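Local coordinates for protein methylenetetrahydrofolate--tRNA-(uracil-5-)-methyltransferase TrmFO (Thermus thermophilus, PDB 3G5S) that probably catalyses, with FAD as cofactor, the folate-dependent methylation of uridine 54 in tRNA to 5-methyluridine, at residues Y312-R317 / N386-P392; R309-L313 / V336-E341; Y186-T192 / P256-L262. The contacts are given in a common frame with arbitrary orientation. Where two conformers were deposited one is given. Residues are numbered along the deposited sequence.

Interaction 1: Y312-R317 / N386-P392; sequences YLNAPR and NPEGFQP. With GSH (glutathione), chain C; EDO (1,2-ethanediol), chain F.
Residues 312-317 leave a strand at Leu313, pass through an inverse gamma turn centred on Asn314 and enter a short helix. Facing them, 386-392 has no regular structure; its type II beta turn, Pro387 to Phe390, puts Gly389 at positive phi. CA pairs are Tyr312-Pro392 (7.7 Å), Asn314-Phe390 (6.1 Å) and Pro316-Pro387 (5.5 Å). Phe390 (chi1 t) wedges in, with Pro316 CD 3.5 Å from its ring centroid in a CH-pi contact and its CZ 4.1 Å from Ala315 CB. Asn314 is the helix N-cap: OD1 accepts from Arg317 N (3.2 Å), while ND2 donates to Pro387 O (2.9 Å), joining cap to turn. Tyr312, Gly389, Phe390 and Gln391 line part of the glutathione pocket. Tyr312 (chi1 p) donates from OH to Phe390 O (2.7 Å) and accepts from glutathione N1 (2.9 Å); Pro392 CG sits over its ring, 3.8 Å from the centroid. At the solvent edge, water 1 bridges Arg317 NH1 (3.0 Å) and Glu388 OE1 (2.7 Å).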
loop_
_atom_site.group_PDB
_atom_site.type_symbol
_atom_site.label_atom_id
_atom_site.label_comp_id
_atom_site.label_asym_id
_atom_site.label_seq_id
_atom_site.Cartn_x
_atom_site.Cartn_y
_atom_site.Cartn_z
ATOM N N TYR A 312 -5.805 0.214 9.312
ATOM C CA TYR A 312 -5.991 1.000 8.105
ATOM C C TYR A 312 -7.467 1.174 7.773
ATOM O O TYR A 312 -8.321 0.399 8.208
ATOM C CB TYR A 312 -5.219 0.383 6.918
ATOM C CG TYR A 312 -5.801 -0.919 6.409
ATOM C CD1 TYR A 312 -5.596 -2.113 7.093
ATOM C CD2 TYR A 312 -6.561 -0.959 5.249
ATOM C CE1 TYR A 312 -6.134 -3.303 6.632
ATOM C CE2 TYR A 312 -7.100 -2.148 4.780
ATOM C CZ TYR A 312 -6.886 -3.320 5.479
ATOM O OH TYR A 312 -7.417 -4.515 5.037
ATOM N N LEU A 313 -7.740 2.205 6.987
ATOM C CA LEU A 313 -9.081 2.544 6.542
ATOM C C LEU A 313 -9.450 1.921 5.206
ATOM O O LEU A 313 -8.582 1.627 4.373
ATOM C CB LEU A 313 -9.192 4.058 6.394
ATOM C CG LEU A 313 -9.022 4.841 7.692
ATOM C CD1 LEU A 313 -8.842 6.308 7.377
ATOM C CD2 LEU A 313 -10.214 4.624 8.624
ATOM N N ASN A 314 -10.751 1.754 4.997
ATOM C CA ASN A 314 -11.261 1.354 3.705
ATOM C C ASN A 314 -11.215 2.558 2.782
ATOM O O ASN A 314 -12.160 3.341 2.697
ATOM C CB ASN A 314 -12.681 0.806 3.819
ATOM C CG ASN A 314 -13.094 0.073 2.572
ATOM O OD1 ASN A 314 -12.965 0.608 1.469
ATOM N ND2 ASN A 314 -13.556 -1.163 2.725
ATOM N N ALA A 315 -10.084 2.722 2.111
ATOM C CA ALA A 315 -9.877 3.890 1.270
ATOM C C ALA A 315 -10.933 4.037 0.173
ATOM O O ALA A 315 -11.454 5.129 -0.025
ATOM C CB ALA A 315 -8.465 3.915 0.697
ATOM N N PRO A 316 -11.278 2.946 -0.540
ATOM C CA PRO A 316 -12.249 3.170 -1.617
ATOM C C PRO A 316 -13.602 3.661 -1.107
ATOM O O PRO A 316 -14.282 4.408 -1.813
ATOM C CB PRO A 316 -12.377 1.788 -2.272
ATOM C CG PRO A 316 -11.108 1.093 -1.947
ATOM C CD PRO A 316 -10.669 1.605 -0.606
ATOM N N ARG A 317 -13.985 3.264 0.101
ATOM C CA ARG A 317 -15.252 3.724 0.656
ATOM C C ARG A 317 -15.167 5.128 1.246
ATOM O O ARG A 317 -16.165 5.836 1.276
ATOM C CB ARG A 317 -15.747 2.757 1.730
ATOM C CG ARG A 317 -16.171 1.392 1.208
ATOM C CD ARG A 317 -17.262 1.484 0.138
ATOM N NE ARG A 317 -18.492 2.109 0.618
ATOM C CZ ARG A 317 -19.479 1.455 1.218
ATOM N NH1 ARG A 317 -19.381 0.149 1.427
ATOM N NH2 ARG A 317 -20.562 2.110 1.618
ATOM N N ASN A 386 -11.610 -2.310 -5.495
ATOM C CA ASN A 386 -12.694 -3.104 -4.933
ATOM C C ASN A 386 -12.803 -2.856 -3.425
ATOM O O ASN A 386 -11.854 -3.116 -2.691
ATOM C CB ASN A 386 -12.395 -4.579 -5.219
ATOM C CG ASN A 386 -13.586 -5.484 -4.985
ATOM O OD1 ASN A 386 -14.446 -5.206 -4.149
ATOM N ND2 ASN A 386 -13.629 -6.593 -5.717
ATOM N N PRO A 387 -13.959 -2.351 -2.948
ATOM C CA PRO A 387 -14.056 -1.996 -1.525
ATOM C C PRO A 387 -14.295 -3.190 -0.604
ATOM O O PRO A 387 -14.041 -3.113 0.607
ATOM C CB PRO A 387 -15.266 -1.062 -1.485
ATOM C CG PRO A 387 -16.121 -1.506 -2.637
ATOM C CD PRO A 387 -15.166 -1.978 -3.708
ATOM N N GLU A 388 -14.804 -4.278 -1.162
ATOM C CA GLU A 388 -15.162 -5.433 -0.351
ATOM C C GLU A 388 -13.902 -6.171 0.067
ATOM O O GLU A 388 -13.201 -6.731 -0.769
ATOM C CB GLU A 388 -16.093 -6.355 -1.138
ATOM C CG GLU A 388 -17.372 -5.670 -1.586
ATOM C CD GLU A 388 -18.166 -5.099 -0.428
ATOM O OE1 GLU A 388 -18.726 -3.992 -0.579
ATOM O OE2 GLU A 388 -18.225 -5.756 0.636
ATOM N N GLY A 389 -13.606 -6.164 1.359
ATOM C CA GLY A 389 -12.375 -6.766 1.843
ATOM C C GLY A 389 -11.119 -6.025 1.397
ATOM O O GLY A 389 -10.061 -6.626 1.244
ATOM N N PHE A 390 -11.235 -4.714 1.190
ATOM C CA PHE A 390 -10.106 -3.902 0.753
ATOM C C PHE A 390 -8.880 -4.131 1.622
ATOM O O PHE A 390 -8.974 -4.118 2.858
ATOM C CB PHE A 390 -10.473 -2.413 0.769
ATOM C CG PHE A 390 -9.303 -1.509 0.514
ATOM C CD1 PHE A 390 -8.806 -1.345 -0.770
ATOM C CD2 PHE A 390 -8.691 -0.836 1.558
ATOM C CE1 PHE A 390 -7.725 -0.529 -1.004
ATOM C CE2 PHE A 390 -7.607 -0.019 1.329
ATOM C CZ PHE A 390 -7.121 0.130 0.043
ATOM N N GLN A 391 -7.738 -4.362 0.959
ATOM C CA GLN A 391 -6.429 -4.587 1.581
ATOM C C GLN A 391 -5.456 -3.478 1.160
ATOM O O GLN A 391 -5.666 -2.826 0.138
ATOM C CB GLN A 391 -5.845 -5.940 1.136
ATOM C CG GLN A 391 -6.636 -7.164 1.572
ATOM C CD GLN A 391 -6.672 -7.325 3.077
ATOM O OE1 GLN A 391 -5.640 -7.315 3.745
ATOM N NE2 GLN A 391 -7.867 -7.470 3.617
ATOM N N PRO A 392 -4.374 -3.275 1.931
ATOM C CA PRO A 392 -3.430 -2.204 1.581
ATOM C C PRO A 392 -2.631 -2.470 0.312
ATOM O O PRO A 392 -2.472 -3.615 -0.118
ATOM C CB PRO A 392 -2.483 -2.155 2.783
ATOM C CG PRO A 392 -3.263 -2.825 3.921
ATOM C CD PRO A 392 -4.055 -3.896 3.228
HETATM N N1 GSH C . -8.279 -6.956 6.411
HETATM C CA1 GSH C . -9.662 -6.570 6.200
HETATM C C1 GSH C . -10.539 -6.817 7.417
HETATM O O11 GSH C . -9.935 -7.234 8.603
HETATM O O12 GSH C . -11.645 -6.386 7.435
HETATM C CB1 GSH C . -10.270 -7.126 4.916
HETATM C CG1 GSH C . -10.829 -8.544 4.954
HETATM C CD1 GSH C . -9.849 -9.707 5.082
HETATM O OE1 GSH C . -8.703 -9.553 5.360
HETATM N N2 GSH C . -10.366 -11.022 4.828
HETATM C CA2 GSH C . -9.498 -12.157 4.818
HETATM C C2 GSH C . -9.234 -12.674 3.407
HETATM O O2 GSH C . -10.000 -13.417 2.890
HETATM C CB2 GSH C . -10.125 -13.209 5.719
HETATM S SG2 GSH C . -9.124 -14.667 6.081
HETATM N N3 GSH C . -7.863 -12.617 2.937
HETATM C CA3 GSH C . -7.517 -13.251 1.683
HETATM C C3 GSH C . -7.979 -12.490 0.449
HETATM O O31 GSH C . -8.325 -13.043 -0.548
HETATM O O32 GSH C . -8.241 -11.147 0.636
HETATM C C1 EDO F . -10.800 -2.465 5.252
HETATM O O1 EDO F . -11.132 -3.634 4.499
HETATM C C2 EDO F . -11.884 -2.251 6.299
HETATM O O2 EDO F . -13.125 -2.028 5.624
HETATM O O HOH W 1 -17.545 -2.222 1.159
#

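Interaction 2: R309-L313 / V336-E341; sequences RNTYL and VLAGVE. With FAD (flavin-adenine dinucleotide), chain B.
The loop that follows strand 331-333 of the parallel, Rossmann-type FAD-binding sheet meets strand 309-313 here. Within it, Val336 to Ala338 end a 3-10 segment that begins earlier, with Gly339 N bonded to Val336 O (2.9 Å). Gly339 then takes phi 103°, psi 14°, where a side chain would jam against the preceding carbonyl. The CA atoms of Tyr312 and Leu337 approach to 4.2 Å, those of Leu313 and Ala338 to 5.7 Å. Leu337 (chi1 t, chi2 p) buries the most surface. Its carbonyl O accepts from Leu313 N at 2.9 Å, the one direct hydrogen bond between the segments, and its CG packs 4.0 Å from CD1 of Leu313 (chi1 m, chi2 t). Val336 joins the strand to the cofactor: its N donates to the FAD phosphate oxygen O1P (2.9 Å), while its CG1 lies 3.3 Å from Asn310 OD1 and 3.5 Å from Thr311 O. Its carbonyl O comes within 3.2 Å of Tyr312 CB; the Tyr312 ring leads away to glutathione, and its hydroxyl bonds Phe390 O. Ordered water fills the gap beside Asn310 (chi1 t). Water 2 lies 3.1 Å from Asn310 ND2 and 2.8 Å from Val336 O. Toward the flavin, water 4 donates to Asn310 OD1 (2.6 Å) and Glu341 OE1 (2.9 Å), and that same OE1 stands 3.5 Å from FAD C1'.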
loop_
_atom_site.group_PDB
_atom_site.type_symbol
_atom_site.label_atom_id
_atom_site.label_comp_id
_atom_site.label_asym_id
_atom_site.label_seq_id
_atom_site.Cartn_x
_atom_site.Cartn_y
_atom_site.Cartn_z
ATOM N N ARG A 309 -0.527 -7.381 11.883
ATOM C CA ARG A 309 -1.180 -6.306 12.594
ATOM C C ARG A 309 -0.954 -5.007 11.826
ATOM O O ARG A 309 0.186 -4.630 11.547
ATOM C CB ARG A 309 -0.590 -6.219 13.997
ATOM C CG ARG A 309 -0.980 -4.995 14.771
ATOM C CD ARG A 309 -2.346 -5.146 15.394
ATOM N NE ARG A 309 -2.640 -3.978 16.209
ATOM C CZ ARG A 309 -3.211 -2.875 15.740
ATOM N NH1 ARG A 309 -3.569 -2.803 14.468
ATOM N NH2 ARG A 309 -3.430 -1.846 16.544
ATOM N N ASN A 310 -2.043 -4.331 11.486
ATOM C CA ASN A 310 -1.982 -3.188 10.580
ATOM C C ASN A 310 -3.321 -2.477 10.593
ATOM O O ASN A 310 -4.273 -2.947 9.984
ATOM C CB ASN A 310 -1.662 -3.690 9.157
ATOM C CG ASN A 310 -1.369 -2.564 8.160
ATOM O OD1 ASN A 310 -0.232 -2.105 8.033
ATOM N ND2 ASN A 310 -2.390 -2.148 7.416
ATOM N N THR A 311 -3.402 -1.349 11.291
ATOM C CA THR A 311 -4.616 -0.538 11.279
ATOM C C THR A 311 -4.685 0.304 10.018
ATOM O O THR A 311 -3.742 1.028 9.693
ATOM C CB THR A 311 -4.680 0.367 12.497
ATOM O OG1 THR A 311 -4.801 -0.458 13.658
ATOM C CG2 THR A 311 -5.880 1.277 12.423
ATOM N N TYR A 312 -5.805 0.214 9.312
ATOM C CA TYR A 312 -5.991 1.000 8.105
ATOM C C TYR A 312 -7.467 1.174 7.773
ATOM O O TYR A 312 -8.321 0.399 8.208
ATOM C CB TYR A 312 -5.219 0.383 6.918
ATOM C CG TYR A 312 -5.801 -0.919 6.409
ATOM C CD1 TYR A 312 -5.596 -2.113 7.093
ATOM C CD2 TYR A 312 -6.561 -0.959 5.249
ATOM C CE1 TYR A 312 -6.134 -3.303 6.632
ATOM C CE2 TYR A 312 -7.100 -2.148 4.780
ATOM C CZ TYR A 312 -6.886 -3.320 5.479
ATOM O OH TYR A 312 -7.417 -4.515 5.037
ATOM N N LEU A 313 -7.740 2.205 6.987
ATOM C CA LEU A 313 -9.081 2.544 6.542
ATOM C C LEU A 313 -9.450 1.921 5.206
ATOM O O LEU A 313 -8.582 1.627 4.373
ATOM C CB LEU A 313 -9.192 4.058 6.394
ATOM C CG LEU A 313 -9.022 4.841 7.692
ATOM C CD1 LEU A 313 -8.842 6.308 7.377
ATOM C CD2 LEU A 313 -10.214 4.624 8.624
ATOM N N VAL A 336 0.053 4.396 6.115
ATOM C CA VAL A 336 -0.633 3.125 6.282
ATOM C C VAL A 336 -2.110 3.324 6.650
ATOM O O VAL A 336 -2.971 2.562 6.210
ATOM C CB VAL A 336 0.098 2.266 7.319
ATOM C CG1 VAL A 336 -0.777 1.109 7.802
ATOM C CG2 VAL A 336 1.390 1.746 6.710
ATOM N N LEU A 337 -2.413 4.345 7.447
ATOM C CA LEU A 337 -3.806 4.584 7.798
ATOM C C LEU A 337 -4.698 4.734 6.553
ATOM O O LEU A 337 -5.867 4.338 6.559
ATOM C CB LEU A 337 -3.921 5.815 8.702
ATOM C CG LEU A 337 -5.332 6.118 9.214
ATOM C CD1 LEU A 337 -5.804 5.030 10.183
ATOM C CD2 LEU A 337 -5.371 7.490 9.870
ATOM N N ALA A 338 -4.147 5.334 5.494
ATOM C CA ALA A 338 -4.878 5.559 4.246
ATOM C C ALA A 338 -4.946 4.334 3.341
ATOM O O ALA A 338 -5.579 4.392 2.284
ATOM C CB ALA A 338 -4.266 6.725 3.478
ATOM N N GLY A 339 -4.281 3.244 3.714
ATOM C CA GLY A 339 -4.358 2.035 2.914
ATOM C C GLY A 339 -3.153 1.726 2.041
ATOM O O GLY A 339 -3.250 0.862 1.168
ATOM N N VAL A 340 -2.027 2.401 2.267
ATOM C CA VAL A 340 -0.797 2.033 1.581
ATOM C C VAL A 340 0.108 1.230 2.502
ATOM O O VAL A 340 -0.165 1.072 3.699
ATOM C CB VAL A 340 -0.045 3.239 0.964
ATOM C CG1 VAL A 340 -0.942 3.989 0.005
ATOM C CG2 VAL A 340 0.554 4.151 2.028
ATOM N N GLU A 341 1.179 0.706 1.913
ATOM C CA GLU A 341 2.182 -0.061 2.623
ATOM C C GLU A 341 3.530 0.371 2.088
ATOM O O GLU A 341 3.705 0.484 0.874
ATOM C CB GLU A 341 1.980 -1.552 2.368
ATOM C CG GLU A 341 3.162 -2.437 2.719
ATOM C CD GLU A 341 3.554 -2.383 4.178
ATOM O OE1 GLU A 341 2.799 -1.819 5.001
ATOM O OE2 GLU A 341 4.632 -2.928 4.508
HETATM P PA FAD B . 4.371 5.459 11.231
HETATM O O1A FAD B . 4.191 4.292 12.159
HETATM O O2A FAD B . 5.716 5.673 10.611
HETATM O O5B FAD B . 3.960 6.825 11.949
HETATM C C5B FAD B . 2.775 6.933 12.714
HETATM C C4B FAD B . 3.072 7.861 13.875
HETATM O O4B FAD B . 1.862 8.171 14.546
HETATM C C3B FAD B . 3.985 7.206 14.909
HETATM O O3B FAD B . 5.091 8.038 15.202
HETATM C C2B FAD B . 3.086 7.006 16.130
HETATM O O2B FAD B . 3.748 7.101 17.374
HETATM C C1B FAD B . 2.080 8.128 15.958
HETATM N N9A FAD B . 0.748 7.956 16.556
HETATM C C8A FAD B . -0.078 6.869 16.469
HETATM N N7A FAD B . -1.249 7.168 17.070
HETATM C C5A FAD B . -1.172 8.445 17.529
HETATM C C6A FAD B . -2.057 9.268 18.213
HETATM N N6A FAD B . -3.340 8.935 18.406
HETATM N N1A FAD B . -1.658 10.538 18.527
HETATM C C2A FAD B . -0.403 10.999 18.204
HETATM N N3A FAD B . 0.483 10.194 17.525
HETATM C C4A FAD B . 0.082 8.945 17.212
HETATM N N1 FAD B . 7.636 -0.740 5.682
HETATM C C2 FAD B . 8.620 -0.941 4.747
HETATM O O2 FAD B . 8.611 -0.317 3.687
HETATM N N3 FAD B . 9.628 -1.850 5.006
HETATM C C4 FAD B . 9.688 -2.569 6.188
HETATM O O4 FAD B . 10.608 -3.371 6.391
HETATM C C4X FAD B . 8.683 -2.354 7.131
HETATM N N5 FAD B . 8.681 -3.044 8.322
HETATM C C5X FAD B . 7.684 -2.811 9.247
HETATM C C6 FAD B . 7.700 -3.507 10.452
HETATM C C7 FAD B . 6.704 -3.302 11.396
HETATM C C7M FAD B . 6.726 -4.057 12.696
HETATM C C8 FAD B . 5.691 -2.385 11.133
HETATM C C8M FAD B . 4.609 -2.151 12.147
HETATM C C9 FAD B . 5.674 -1.685 9.929
HETATM C C9A FAD B . 6.668 -1.894 8.977
HETATM N N10 FAD B . 6.643 -1.210 7.767
HETATM C C10 FAD B . 7.664 -1.441 6.865
HETATM C "C1'" FAD B . 5.315 -0.765 7.199
HETATM C "C2'" FAD B . 5.203 0.752 6.968
HETATM O "O2'" FAD B . 5.754 1.151 5.724
HETATM C "C3'" FAD B . 5.803 1.559 8.119
HETATM O "O3'" FAD B . 5.025 1.272 9.264
HETATM C "C4'" FAD B . 5.802 3.065 7.869
HETATM O "O4'" FAD B . 6.574 3.671 8.886
HETATM C "C5'" FAD B . 4.392 3.642 7.819
HETATM O "O5'" FAD B . 4.454 5.051 7.861
HETATM P P FAD B . 3.281 5.866 8.582
HETATM O O1P FAD B . 1.951 5.508 8.000
HETATM O O2P FAD B . 3.681 7.304 8.559
HETATM O O3P FAD B . 3.264 5.292 10.082
HETATM O O HOH W 2 -2.350 0.024 5.167
HETATM O O HOH W 3 0.070 -1.760 5.061
HETATM O O HOH W 4 2.345 -1.924 7.866
#

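Interaction 3: Y186-T192 / P256-L262; sequences YLNCPMT and PFAVVQL
This is an antiparallel pairing of neighbouring strands, 187-191 and the first part of 258-264, in the six-stranded antiparallel sheet, away from the FAD and glutathione pockets. The short strand axes approach to 4.5 Å, with 158° between their N-to-C directions. Leu187-Leu262, Cys189-Val260 and Met191-Ala258 are hydrogen-bonded pairs (CA-CA 5.0, 5.1 and 5.2 Å); Asn188-Gln261 (CA-CA 4.6 Å) and Pro190-Val259 (CA-CA 4.3 Å) are non-hydrogen-bonded pairs. Leu187 N donates to Leu262 O (3.0 Å) and Leu262 N to Leu187 O (2.8 Å). Cys189 N reaches Val260 O (2.8 Å), and Val260 N returns to Cys189 O (3.1 Å). Met191 N bonds Ala258 O (2.8 Å), but the reciprocal Ala258 N to Met191 O is weak at 3.4 Å. There the strands part: water 5 lies 3.0 Å from Met191 O and 2.9 Å from Phe257 N. Leu187, Cys189, Met191, Ala258, Val260 and Leu262 share one apolar face, where Cys189 SG touches Leu262 CD1 (3.6 Å) and selenomethionine Met191 (chi1 t, chi2 t, chi3 m) lays CE against Val260 CG2 (3.9 Å). On the face of Asn188, Pro190, Val259 and Gln261, Gln261 NE2 donates to Asn188 OD1 (2.9 Å), and Pro190 CB meets Pro256 CB (3.8 Å). Strand 175-176 flanks 187-191 on its other edge, where Asn188 ND2 bonds Phe175 O; strand 271-274 lies beyond 258-264, and Thr192 caps helix 193-205, against which Phe257 packs.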
loop_
_atom_site.group_PDB
_atom_site.type_symbol
_atom_site.label_atom_id
_atom_site.label_comp_id
_atom_site.label_asym_id
_atom_site.label_seq_id
_atom_site.Cartn_x
_atom_site.Cartn_y
_atom_site.Cartn_z
ATOM N N TYR A 186 -15.742 -14.102 -11.389
ATOM C CA TYR A 186 -14.473 -14.669 -10.953
ATOM C C TYR A 186 -13.820 -15.463 -12.073
ATOM O O TYR A 186 -14.499 -16.045 -12.919
ATOM C CB TYR A 186 -14.675 -15.584 -9.739
ATOM C CG TYR A 186 -15.176 -14.879 -8.501
ATOM C CD1 TYR A 186 -14.288 -14.411 -7.542
ATOM C CD2 TYR A 186 -16.534 -14.681 -8.293
ATOM C CE1 TYR A 186 -14.737 -13.768 -6.408
ATOM C CE2 TYR A 186 -16.995 -14.035 -7.162
ATOM C CZ TYR A 186 -16.092 -13.580 -6.222
ATOM O OH TYR A 186 -16.543 -12.934 -5.095
ATOM N N LEU A 187 -12.494 -15.469 -12.078
ATOM C CA LEU A 187 -11.742 -16.395 -12.909
ATOM C C LEU A 187 -11.455 -17.632 -12.075
ATOM O O LEU A 187 -11.016 -17.534 -10.933
ATOM C CB LEU A 187 -10.437 -15.762 -13.389
ATOM C CG LEU A 187 -10.489 -15.034 -14.730
ATOM C CD1 LEU A 187 -9.175 -14.323 -15.000
ATOM C CD2 LEU A 187 -10.805 -16.023 -15.846
ATOM N N ASN A 188 -11.715 -18.799 -12.647
ATOM C CA ASN A 188 -11.542 -20.052 -11.931
ATOM C C ASN A 188 -10.469 -20.888 -12.601
ATOM O O ASN A 188 -10.530 -21.117 -13.802
ATOM C CB ASN A 188 -12.862 -20.817 -11.907
ATOM C CG ASN A 188 -13.971 -20.023 -11.261
ATOM O OD1 ASN A 188 -14.061 -19.958 -10.038
ATOM N ND2 ASN A 188 -14.810 -19.392 -12.078
ATOM N N CYS A 189 -9.490 -21.331 -11.822
ATOM C CA CYS A 189 -8.402 -22.166 -12.314
ATOM C C CYS A 189 -8.608 -23.578 -11.785
ATOM O O CYS A 189 -8.249 -23.862 -10.640
ATOM C CB CYS A 189 -7.061 -21.633 -11.807
ATOM S SG CYS A 189 -6.708 -19.916 -12.235
ATOM N N PRO A 190 -9.212 -24.463 -12.596
ATOM C CA PRO A 190 -9.478 -25.814 -12.101
ATOM C C PRO A 190 -8.228 -26.687 -12.030
ATOM O O PRO A 190 -7.298 -26.547 -12.836
ATOM C CB PRO A 190 -10.471 -26.373 -13.120
ATOM C CG PRO A 190 -10.201 -25.621 -14.376
ATOM C CD PRO A 190 -9.752 -24.246 -13.953
HETATM N N MSE A 191 -8.252 -27.614 -11.080
HETATM C CA MSE A 191 -7.127 -28.463 -10.750
HETATM C C MSE A 191 -7.616 -29.895 -10.617
HETATM O O MSE A 191 -8.729 -30.127 -10.138
HETATM C CB MSE A 191 -6.569 -28.021 -9.409
HETATM C CG MSE A 191 -5.115 -28.261 -9.253
HETATM SE SE MSE A 191 -4.528 -27.271 -7.731
HETATM C CE MSE A 191 -5.009 -25.531 -8.283
ATOM N N THR A 192 -6.787 -30.851 -11.028
ATOM C CA THR A 192 -7.084 -32.254 -10.784
ATOM C C THR A 192 -6.659 -32.605 -9.366
ATOM O O THR A 192 -5.972 -31.833 -8.693
ATOM C CB THR A 192 -6.294 -33.171 -11.724
ATOM O OG1 THR A 192 -4.894 -32.983 -11.483
ATOM C CG2 THR A 192 -6.616 -32.866 -13.182
ATOM N N PRO A 256 -15.281 -29.193 -11.085
ATOM C CA PRO A 256 -13.847 -29.485 -10.993
ATOM C C PRO A 256 -13.506 -30.101 -9.639
ATOM O O PRO A 256 -14.287 -29.999 -8.687
ATOM C CB PRO A 256 -13.190 -28.111 -11.152
ATOM C CG PRO A 256 -14.247 -27.132 -10.814
ATOM C CD PRO A 256 -15.568 -27.750 -11.125
ATOM N N PHE A 257 -12.363 -30.762 -9.560
ATOM C CA PHE A 257 -11.935 -31.312 -8.282
ATOM C C PHE A 257 -11.665 -30.187 -7.277
ATOM O O PHE A 257 -12.131 -30.222 -6.141
ATOM C CB PHE A 257 -10.693 -32.186 -8.433
ATOM C CG PHE A 257 -10.212 -32.749 -7.132
ATOM C CD1 PHE A 257 -10.763 -33.916 -6.621
ATOM C CD2 PHE A 257 -9.249 -32.086 -6.390
ATOM C CE1 PHE A 257 -10.335 -34.426 -5.408
ATOM C CE2 PHE A 257 -8.821 -32.587 -5.178
ATOM C CZ PHE A 257 -9.367 -33.759 -4.684
ATOM N N ALA A 258 -10.904 -29.188 -7.706
ATOM C CA ALA A 258 -10.592 -28.031 -6.881
ATOM C C ALA A 258 -10.345 -26.859 -7.816
ATOM O O ALA A 258 -10.101 -27.054 -9.011
ATOM C CB ALA A 258 -9.369 -28.308 -6.038
ATOM N N VAL A 259 -10.445 -25.643 -7.285
ATOM C CA VAL A 259 -10.135 -24.452 -8.058
ATOM C C VAL A 259 -9.365 -23.461 -7.216
ATOM O O VAL A 259 -9.408 -23.496 -5.992
ATOM C CB VAL A 259 -11.401 -23.727 -8.573
ATOM C CG1 VAL A 259 -12.275 -24.669 -9.381
ATOM C CG2 VAL A 259 -12.169 -23.100 -7.421
ATOM N N VAL A 260 -8.630 -22.593 -7.890
ATOM C CA VAL A 260 -8.221 -21.328 -7.306
ATOM C C VAL A 260 -9.014 -20.250 -8.035
ATOM O O VAL A 260 -9.046 -20.212 -9.270
ATOM C CB VAL A 260 -6.713 -21.087 -7.458
ATOM C CG1 VAL A 260 -6.345 -19.679 -7.013
ATOM C CG2 VAL A 260 -5.934 -22.133 -6.669
ATOM N N GLN A 261 -9.676 -19.386 -7.271
ATOM C CA GLN A 261 -10.437 -18.302 -7.863
ATOM C C GLN A 261 -9.636 -17.016 -7.836
ATOM O O GLN A 261 -8.876 -16.778 -6.895
ATOM C CB GLN A 261 -11.724 -18.066 -7.087
ATOM C CG GLN A 261 -12.696 -19.200 -7.129
ATOM C CD GLN A 261 -14.046 -18.764 -6.648
ATOM O OE1 GLN A 261 -14.198 -18.329 -5.504
ATOM N NE2 GLN A 261 -15.040 -18.850 -7.522
ATOM N N LEU A 262 -9.829 -16.183 -8.852
ATOM C CA LEU A 262 -9.239 -14.854 -8.874
ATOM C C LEU A 262 -10.328 -13.818 -9.046
ATOM O O LEU A 262 -11.316 -14.051 -9.745
ATOM C CB LEU A 262 -8.208 -14.711 -9.991
ATOM C CG LEU A 262 -6.935 -15.537 -9.781
ATOM C CD1 LEU A 262 -7.097 -16.897 -10.402
ATOM C CD2 LEU A 262 -5.734 -14.820 -10.366
HETATM O O HOH W 5 -10.784 -31.231 -11.947
#

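In the fold
From the N terminus, interaction 3 closes first: strand 187-191 pairs with 258-264 across 63 residues that include helices but no strand, within the antiparallel sheet. The chain then reaches strand 309-313, from which both other contacts start. Interaction 2 closes the shorter loop, to 336-341; interaction 1 starts from the same strand and closes a longer one, to 386-392. These two share Tyr312 and Leu313 and touch directly, with Pro392 CB 3.5 Å from Gly339 O; together they tie the FAD-side loop to the glutathione pocket. Interaction 3 stands apart, its centre about 25 Å from that of interaction 1 and about 30 Å from that of interaction 2.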